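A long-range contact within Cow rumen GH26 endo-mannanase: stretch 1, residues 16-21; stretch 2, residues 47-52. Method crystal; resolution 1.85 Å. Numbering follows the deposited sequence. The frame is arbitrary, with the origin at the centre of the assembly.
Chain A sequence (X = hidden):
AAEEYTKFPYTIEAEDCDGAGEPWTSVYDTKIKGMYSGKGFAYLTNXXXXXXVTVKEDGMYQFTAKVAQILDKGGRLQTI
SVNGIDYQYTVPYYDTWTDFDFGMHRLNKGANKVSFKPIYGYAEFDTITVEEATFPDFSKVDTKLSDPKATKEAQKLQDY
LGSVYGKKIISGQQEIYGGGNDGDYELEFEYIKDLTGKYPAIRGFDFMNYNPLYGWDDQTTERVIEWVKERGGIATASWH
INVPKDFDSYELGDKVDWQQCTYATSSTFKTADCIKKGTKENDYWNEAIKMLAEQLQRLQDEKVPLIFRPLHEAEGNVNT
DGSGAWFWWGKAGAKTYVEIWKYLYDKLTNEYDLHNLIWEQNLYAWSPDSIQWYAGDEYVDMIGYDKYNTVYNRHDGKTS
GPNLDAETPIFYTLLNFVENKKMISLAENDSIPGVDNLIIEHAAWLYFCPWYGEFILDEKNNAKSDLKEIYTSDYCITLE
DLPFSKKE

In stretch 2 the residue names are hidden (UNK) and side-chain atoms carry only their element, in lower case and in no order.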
# COMPACT_ATOMS: atom_id res chain seq x y z
N ASP A 16 23.50 -10.02 -28.72
CA ASP A 16 24.53 -10.91 -28.19
C ASP A 16 24.02 -11.78 -27.04
O ASP A 16 24.74 -12.64 -26.53
CB ASP A 16 25.75 -10.10 -27.73
CG ASP A 16 26.49 -9.45 -28.89
OD1 ASP A 16 26.34 -9.93 -30.03
OD2 ASP A 16 27.21 -8.46 -28.65
N CYS A 17 22.77 -11.56 -26.62
CA CYS A 17 22.17 -12.34 -25.54
C CYS A 17 22.04 -13.81 -25.90
O CYS A 17 21.93 -14.16 -27.08
CB CYS A 17 20.79 -11.80 -25.16
SG CYS A 17 20.79 -10.22 -24.31
N ASP A 18 22.05 -14.67 -24.89
CA ASP A 18 21.76 -16.08 -25.09
C ASP A 18 20.34 -16.23 -25.63
O ASP A 18 19.40 -15.68 -25.05
CB ASP A 18 21.92 -16.88 -23.79
CG ASP A 18 23.35 -16.85 -23.27
OD1 ASP A 18 24.29 -16.67 -24.07
OD2 ASP A 18 23.53 -17.03 -22.04
N GLY A 19 20.19 -16.95 -26.73
CA GLY A 19 18.88 -17.20 -27.30
C GLY A 19 18.46 -16.19 -28.36
O GLY A 19 17.40 -16.34 -28.97
N ALA A 20 19.28 -15.18 -28.57
CA ALA A 20 18.97 -14.12 -29.53
C ALA A 20 19.24 -14.56 -30.97
O ALA A 20 18.57 -14.10 -31.90
CB ALA A 20 19.75 -12.86 -29.21
N GLY A 21 20.22 -15.44 -31.15
CA GLY A 21 20.61 -15.87 -32.48
C GLY A 21 21.31 -14.76 -33.25
O GLY A 21 21.89 -13.85 -32.66
N UNK A 47 10.40 -16.94 -27.76
CA UNK A 47 11.46 -17.59 -26.99
C UNK A 47 12.30 -16.54 -26.28
O UNK A 47 12.57 -15.48 -26.84
c UNK A 47 12.32 -18.45 -27.89
N UNK A 48 12.72 -16.82 -25.04
CA UNK A 48 13.42 -15.82 -24.22
C UNK A 48 14.83 -15.48 -24.71
O UNK A 48 15.46 -16.27 -25.42
c UNK A 48 13.48 -17.94 -23.14
c UNK A 48 13.49 -16.49 -22.84
c UNK A 48 12.58 -18.11 -24.33
N UNK A 49 15.30 -14.30 -24.34
CA UNK A 49 16.69 -13.93 -24.50
C UNK A 49 17.23 -13.58 -23.12
O UNK A 49 16.49 -13.10 -22.27
c UNK A 49 16.17 -11.50 -24.94
c UNK A 49 16.37 -13.11 -26.86
c UNK A 49 16.38 -10.26 -25.80
c UNK A 49 16.88 -12.74 -25.47
N UNK A 50 18.52 -13.83 -22.89
CA UNK A 50 19.05 -13.65 -21.55
C UNK A 50 20.54 -13.35 -21.51
O UNK A 50 21.26 -13.55 -22.49
o UNK A 50 19.40 -16.04 -21.27
c UNK A 50 18.76 -14.90 -20.71
N UNK A 51 20.99 -12.87 -20.35
CA UNK A 51 22.40 -12.64 -20.08
C UNK A 51 22.63 -12.75 -18.58
O UNK A 51 21.68 -12.73 -17.79
c UNK A 51 20.89 -9.73 -20.23
c UNK A 51 22.18 -10.10 -19.90
c UNK A 51 22.87 -9.36 -18.95
c UNK A 51 20.97 -7.94 -18.65
c UNK A 51 22.85 -11.27 -20.59
c UNK A 51 20.28 -8.66 -19.61
c UNK A 51 22.26 -8.29 -18.32
N UNK A 52 23.89 -12.88 -18.19
CA UNK A 52 24.23 -13.04 -16.78
C UNK A 52 24.82 -11.78 -16.15
O UNK A 52 25.58 -11.04 -16.78
c UNK A 52 25.21 -14.19 -16.60
n UNK A 52 27.02 -13.81 -15.03
c UNK A 52 25.78 -14.27 -15.20
o UNK A 52 25.11 -14.72 -14.27
O HOH W 1 22.08 -16.16 -20.09
O HOH W 2 17.47 -17.25 -22.71
O HOH W 3 15.04 -16.05 -28.43

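Position 47 carries a single side-chain carbon; this carbon, the CB of position 47, lies 5.6 Å from G19 O, its nearest atom of stretch 1, too far for a contact. One carbon and nothing beyond it means alanine, A47. Its carbonyl O accepts a hydrogen bond from water 3 at 3.0 Å, and the same water lies 2.4 Å from G19 O, although the water has more acceptors in reach than protons to give.

Position 48 has three side-chain carbons, one of which sits within bonding distance of the backbone N and closes a five-membered ring. Only proline is built this way, so the residue is P48. The ring stays clear of stretch 1; the approach is through the backbone, with P48 O 4.0 Å from G19 CA. An ideal CB on residue 19 would fall 2.7 Å from P48 O, a clash, and the phi/psi of 93/-4° at G19 by itself already calls for glycine.

Position 49 shows four carbons, forked at the first, with one arm two carbons long. That beta-branched, wholly aliphatic pattern is isoleucine, I49, with chi1 in p and chi2 in t. Its CB lies 4.0 Å from C17 CB, and its CG2 lies 4.1 Å from A20 CB, so the residue packs against two apolar groups of the turn.

Position 50 has one carbon followed by one oxygen: serine, S50, chi1 p. Its OG is 3.7 Å from D18 CB and is linked to D18 through water. Water 1 donates to D18 OD2 at 2.6 Å and stands 2.9 Å from S50 OG; water 2 is 2.7 Å from S50 OG and makes a weak hydrogen bond to D18 O at 3.4 Å.

Position 51 has one carbon leading to a six-carbon ring with no heteroatom, hence phenylalanine, F51. C17 SG is 4.1 Å from CD1 and 5.2 Å from the ring centroid, 60° off the normal, an oblique sulfur-aromatic approach.

Position 52 has two carbons, the second bearing one oxygen and one nitrogen. This carboxamide is asparagine, N52, whose end leads away from stretch 1.

The contact is centred on one antiparallel bridge, with reciprocal bonds D18 N to S50 O (2.8 Å, 136°) and S50 N to D18 O (3.0 Å, 143°). D18 O also receives a CA-H...O contact from I49 CA at 3.3 Å. The paired D18 lies within the type II turn from C17 to A20, which is closed by A20 N to C17 O at 3.2 Å, while apolar packing and bridging waters supplement the backbone bonds.

Stretch 2 47-52: APISFN
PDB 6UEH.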